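Local structure of Sensory/regulatory protein rpfC (Xanthomonas campestris pv. campestris, 3M6M) at residues M15-V19 and A53-D58; V19-H23 and L66-G70. The protein probably takes part in two-component signalling as a sensory histidine kinase, the modelled part being its magnesium-binding receiver domain. All coordinates share one frame; numbering follows the deposited sequence.

Contact 1 (M15-V19 and A53-D58); sequences MRMLV and AMAEED
Arg16 reaches across from the start of strand 16-20 and makes two polar contacts through one nitrogen. Its NH1 forms a salt bridge with Glu57 OE2 at 3.3 Å, and the same NH1 gives a weak hydrogen bond of 3.4 Å to the backbone O of Asp58. The carbonyl lies at the edge of the guanidinium, near its plane, with an N-H...O angle of 155°, whereas the carboxylate comes in obliquely, its plane 78° from that of the guanidinium. The pairing is therefore not the flat, two-pronged kind.

Arg16 is extended from CG to NE, which carries the guanidinium over to the loop that follows helix 47-56. Glu57 meets it with a chain bent at chi2, a fold that turns the carboxylate toward NH1 while CB also sits at the guanidinium edge, 3.5 Å from NH1. Within the 53-58 segment, Ala53 O accepts from both Glu56 N and Glu57 N.

Deeper in, the contact becomes apolar. With CG of Leu18 anti to the backbone N (chi1 -173°), its CD2 is put against helix 47-56, 3.7 Å from Met54 CG and 3.9 Å from Ala53 CB.

This is the end of the parallel sheet where strand 16-20 begins, in a CheY-like receiver domain whose helix 47-56 links strands 40-44 and 61-65 and covers one face. Leu18 also packs on Leu42 and Tyr59, and Met54 on Val62, Met88 and Thr91, while Met17 and Val19 turn to the opposite face, against Leu34 and Leu30 of helix 24-35.

Contact 2 (V19-H23 and L66-G70); sequences VADDH and LHMPG. With MG (magnesium ion), chain T.
Asp22 and His67 meet through the magnesium ion, each giving it one oxygen: Asp22 OD1 at 2.5 Å and the backbone O of His67 at 2.3 Å. Asp65 supplies the third protein ligand. The two oxygens of this contact stand 3.2 Å apart, Asp22 OD1 to His67 O; they are neighbouring ligands of the same ion, roughly at a right angle at the metal, which accounts for the short approach without a hydrogen bond. The imidazole of His67 is not a ligand, since its ring leads off from the site. Asp22 holds CG between its own N and carbonyl carbon (chi1 56°), and this brings OD1 round to the metal.

Such a pair of acidic residues after the first strand, with an aspartate closing the third, is the acidic pocket of a response-regulator receiver domain; Asp65 is, by analogy with CheY, probably the phosphoacceptor.

Asp21 gathers polar partners of its own. Its OD1 takes His23 N at 2.8 Å and 165° with the anti lone pair, an Asx turn leading into helix 24-35, and also accepts from Asn26 ND2. Its OD2 makes a salt bridge with Lys119.

Van der Waals contacts of Met68 and Pro69 flank the metal site. Met68 lays CG 3.4 Å from Asp22 OD1, and with chi1 and chi2 placing the sulfur beside the turn, SD is 4.1 Å from Asp21 CA and 4.4 Å from Ala20 CB. Pro69 crosses Asp22 at about a right angle, its CD 3.5 Å from Asp22 OD2, the oxygen that does not bind magnesium.

Overall arrangement
Strand 16-20 runs through both contacts, which share Val19 and have centres about 16 Å apart. Contact 1 uses the strand's beginning, contact 2 its C-terminal end and the residues after it, where the sheet carries the magnesium site. Leu18 CA is already 15.9 Å from the ion and Arg16 NH1 24.2 Å, so the 15-19/53-58 pairing belongs to the far end of the sheet and does not touch the metal. Beyond Val19 the two do not meet. Helix 47-56 spans the distance on one face: its Ala53 and Met54 pack in contact 1, while Ala47 at its start touches Met68 of contact 2.

Contact 1 (M15-V19 and A53-D58)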
loop_
_atom_site.group_PDB
_atom_site.type_symbol
_atom_site.label_atom_id
_atom_site.label_comp_id
_atom_site.label_asym_id
_atom_site.label_seq_id
_atom_site.Cartn_x
_atom_site.Cartn_y
_atom_site.Cartn_z
ATOM N N MET D 15 1.837 49.200 7.871
ATOM C CA MET D 15 1.736 48.022 6.958
ATOM C C MET D 15 0.956 48.347 5.687
ATOM O O MET D 15 0.061 49.193 5.695
ATOM C CB MET D 15 1.084 46.835 7.671
ATOM C CG MET D 15 1.931 46.214 8.768
ATOM S SD MET D 15 1.216 44.693 9.425
ATOM C CE MET D 15 2.390 44.326 10.728
ATOM N N ARG D 16 1.307 47.666 4.600
ATOM C CA ARG D 16 0.610 47.809 3.326
ATOM C C ARG D 16 -0.418 46.684 3.196
ATOM O O ARG D 16 -0.063 45.503 3.134
ATOM C CB ARG D 16 1.612 47.786 2.169
ATOM C CG ARG D 16 1.257 48.708 1.012
ATOM C CD ARG D 16 2.500 49.089 0.216
ATOM N NE ARG D 16 2.220 50.117 -0.786
ATOM C CZ ARG D 16 2.066 49.888 -2.089
ATOM N NH1 ARG D 16 2.168 48.656 -2.576
ATOM N NH2 ARG D 16 1.812 50.898 -2.911
ATOM N N MET D 17 -1.693 47.061 3.168
ATOM C CA MET D 17 -2.789 46.095 3.244
ATOM C C MET D 17 -3.582 45.962 1.952
ATOM O O MET D 17 -3.879 46.955 1.283
ATOM C CB MET D 17 -3.738 46.448 4.393
ATOM C CG MET D 17 -3.150 46.244 5.774
ATOM S SD MET D 17 -2.922 44.505 6.168
ATOM C CE MET D 17 -1.955 44.635 7.664
ATOM N N LEU D 18 -3.922 44.721 1.615
ATOM C CA LEU D 18 -4.770 44.423 0.471
ATOM C C LEU D 18 -6.015 43.675 0.943
ATOM O O LEU D 18 -5.917 42.645 1.611
ATOM C CB LEU D 18 -3.999 43.615 -0.579
ATOM C CG LEU D 18 -4.646 43.329 -1.939
ATOM C CD1 LEU D 18 -5.156 44.592 -2.626
ATOM C CD2 LEU D 18 -3.655 42.607 -2.829
ATOM N N VAL D 19 -7.181 44.215 0.600
ATOM C CA VAL D 19 -8.454 43.688 1.084
ATOM C C VAL D 19 -9.359 43.292 -0.080
ATOM O O VAL D 19 -9.502 44.043 -1.047
ATOM C CB VAL D 19 -9.183 44.713 1.999
ATOM C CG1 VAL D 19 -10.493 44.141 2.518
ATOM C CG2 VAL D 19 -8.296 45.125 3.167
ATOM N N ALA D 53 -3.410 42.381 -8.374
ATOM C CA ALA D 53 -2.781 43.457 -7.607
ATOM C C ALA D 53 -1.433 43.046 -7.012
ATOM O O ALA D 53 -0.495 43.846 -6.979
ATOM C CB ALA D 53 -3.723 43.949 -6.511
ATOM N N MET D 54 -1.346 41.796 -6.556
ATOM C CA MET D 54 -0.140 41.266 -5.913
ATOM C C MET D 54 1.029 41.116 -6.884
ATOM O O MET D 54 2.191 41.105 -6.473
ATOM C CB MET D 54 -0.436 39.925 -5.240
ATOM C CG MET D 54 -1.259 40.035 -3.971
ATOM S SD MET D 54 -1.889 38.450 -3.378
ATOM C CE MET D 54 -0.452 37.806 -2.539
ATOM N N ALA D 55 0.708 40.999 -8.170
ATOM C CA ALA D 55 1.713 40.914 -9.220
ATOM C C ALA D 55 2.239 42.295 -9.613
ATOM O O ALA D 55 3.347 42.418 -10.141
ATOM C CB ALA D 55 1.147 40.194 -10.433
ATOM N N GLU D 56 1.440 43.328 -9.352
ATOM C CA GLU D 56 1.808 44.702 -9.690
ATOM C C GLU D 56 2.564 45.374 -8.542
ATOM O O GLU D 56 3.535 46.100 -8.771
ATOM C CB GLU D 56 0.564 45.513 -10.075
ATOM C CG GLU D 56 0.837 46.670 -11.039
ATOM C CD GLU D 56 1.099 47.997 -10.334
ATOM O OE1 GLU D 56 0.149 48.554 -9.738
ATOM O OE2 GLU D 56 2.247 48.491 -10.393
ATOM N N GLU D 57 2.112 45.126 -7.313
ATOM C CA GLU D 57 2.748 45.676 -6.114
ATOM C C GLU D 57 2.869 44.622 -5.013
ATOM O O GLU D 57 2.165 43.612 -5.029
ATOM C CB GLU D 57 1.972 46.896 -5.595
ATOM C CG GLU D 57 2.226 48.193 -6.367
ATOM C CD GLU D 57 3.673 48.667 -6.286
ATOM O OE1 GLU D 57 4.244 49.012 -7.342
ATOM O OE2 GLU D 57 4.240 48.693 -5.172
ATOM N N ASP D 58 3.765 44.868 -4.060
ATOM C CA ASP D 58 3.968 43.969 -2.927
ATOM C C ASP D 58 3.232 44.469 -1.684
ATOM O O ASP D 58 3.212 45.669 -1.402
ATOM C CB ASP D 58 5.463 43.801 -2.638
ATOM C CG ASP D 58 6.217 43.169 -3.801
ATOM O OD1 ASP D 58 7.155 43.811 -4.321
ATOM O OD2 ASP D 58 5.871 42.035 -4.200
#

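Contact 2 (V19-H23 and L66-G70)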
loop_
_atom_site.group_PDB
_atom_site.type_symbol
_atom_site.label_atom_id
_atom_site.label_comp_id
_atom_site.label_asym_id
_atom_site.label_seq_id
_atom_site.Cartn_x
_atom_site.Cartn_y
_atom_site.Cartn_z
ATOM N N VAL D 19 -7.181 44.215 0.600
ATOM C CA VAL D 19 -8.454 43.688 1.084
ATOM C C VAL D 19 -9.359 43.292 -0.080
ATOM O O VAL D 19 -9.502 44.043 -1.047
ATOM C CB VAL D 19 -9.183 44.713 1.999
ATOM C CG1 VAL D 19 -10.493 44.141 2.518
ATOM C CG2 VAL D 19 -8.296 45.125 3.167
ATOM N N ALA D 20 -9.960 42.109 0.023
ATOM C CA ALA D 20 -10.915 41.635 -0.976
ATOM C C ALA D 20 -12.247 41.218 -0.351
ATOM O O ALA D 20 -12.292 40.360 0.531
ATOM C CB ALA D 20 -10.324 40.491 -1.787
ATOM N N ASP D 21 -13.322 41.849 -0.818
ATOM C CA ASP D 21 -14.689 41.489 -0.448
ATOM C C ASP D 21 -15.633 41.940 -1.556
ATOM O O ASP D 21 -15.484 43.042 -2.094
ATOM C CB ASP D 21 -15.088 42.130 0.884
ATOM C CG ASP D 21 -16.350 41.524 1.469
ATOM O OD1 ASP D 21 -17.431 41.662 0.854
ATOM O OD2 ASP D 21 -16.266 40.921 2.557
ATOM N N ASP D 22 -16.603 41.091 -1.888
ATOM C CA ASP D 22 -17.520 41.363 -2.999
ATOM C C ASP D 22 -18.589 42.419 -2.690
ATOM O O ASP D 22 -19.206 42.964 -3.608
ATOM C CB ASP D 22 -18.153 40.068 -3.534
ATOM C CG ASP D 22 -18.875 39.271 -2.460
ATOM O OD1 ASP D 22 -18.248 38.929 -1.436
ATOM O OD2 ASP D 22 -20.070 38.968 -2.654
ATOM N N HIS D 23 -18.798 42.706 -1.406
ATOM C CA HIS D 23 -19.759 43.728 -0.990
ATOM C C HIS D 23 -19.081 45.049 -0.634
ATOM O O HIS D 23 -18.054 45.067 0.049
ATOM C CB HIS D 23 -20.627 43.224 0.168
ATOM C CG HIS D 23 -21.650 42.214 -0.249
ATOM N ND1 HIS D 23 -21.451 40.855 -0.125
ATOM C CD2 HIS D 23 -22.876 42.364 -0.805
ATOM C CE1 HIS D 23 -22.512 40.213 -0.579
ATOM N NE2 HIS D 23 -23.391 41.105 -0.998
ATOM N N LEU D 66 -14.052 35.008 2.454
ATOM C CA LEU D 66 -14.160 33.609 2.052
ATOM C C LEU D 66 -15.158 33.403 0.918
ATOM O O LEU D 66 -14.829 32.771 -0.084
ATOM C CB LEU D 66 -14.500 32.707 3.244
ATOM C CG LEU D 66 -14.648 31.197 2.997
ATOM C CD1 LEU D 66 -13.401 30.575 2.359
ATOM C CD2 LEU D 66 -15.002 30.481 4.293
ATOM N N HIS D 67 -16.365 33.940 1.071
ATOM C CA HIS D 67 -17.412 33.706 0.081
ATOM C C HIS D 67 -17.621 34.871 -0.879
ATOM O O HIS D 67 -18.212 35.896 -0.532
ATOM C CB HIS D 67 -18.714 33.262 0.751
ATOM C CG HIS D 67 -18.617 31.910 1.386
ATOM N ND1 HIS D 67 -18.568 31.730 2.752
ATOM C CD2 HIS D 67 -18.532 30.674 0.840
ATOM C CE1 HIS D 67 -18.474 30.440 3.020
ATOM N NE2 HIS D 67 -18.446 29.777 1.877
ATOM N N MET D 68 -17.101 34.687 -2.089
ATOM C CA MET D 68 -17.252 35.634 -3.187
ATOM C C MET D 68 -17.622 34.836 -4.433
ATOM O O MET D 68 -17.200 33.688 -4.567
ATOM C CB MET D 68 -15.946 36.400 -3.429
ATOM C CG MET D 68 -15.455 37.232 -2.245
ATOM S SD MET D 68 -13.880 38.074 -2.532
ATOM C CE MET D 68 -12.764 36.680 -2.691
ATOM N N PRO D 69 -18.418 35.431 -5.344
ATOM C CA PRO D 69 -18.764 34.745 -6.595
ATOM C C PRO D 69 -17.565 34.602 -7.534
ATOM O O PRO D 69 -16.617 35.386 -7.448
ATOM C CB PRO D 69 -19.819 35.667 -7.228
ATOM C CG PRO D 69 -20.291 36.554 -6.115
ATOM C CD PRO D 69 -19.103 36.731 -5.230
ATOM N N GLY D 70 -17.617 33.606 -8.417
ATOM C CA GLY D 70 -16.551 33.361 -9.389
ATOM C C GLY D 70 -15.387 32.596 -8.786
ATOM O O GLY D 70 -15.266 31.383 -8.975
HETATM MG MG MG T . -19.133 37.667 0.586
#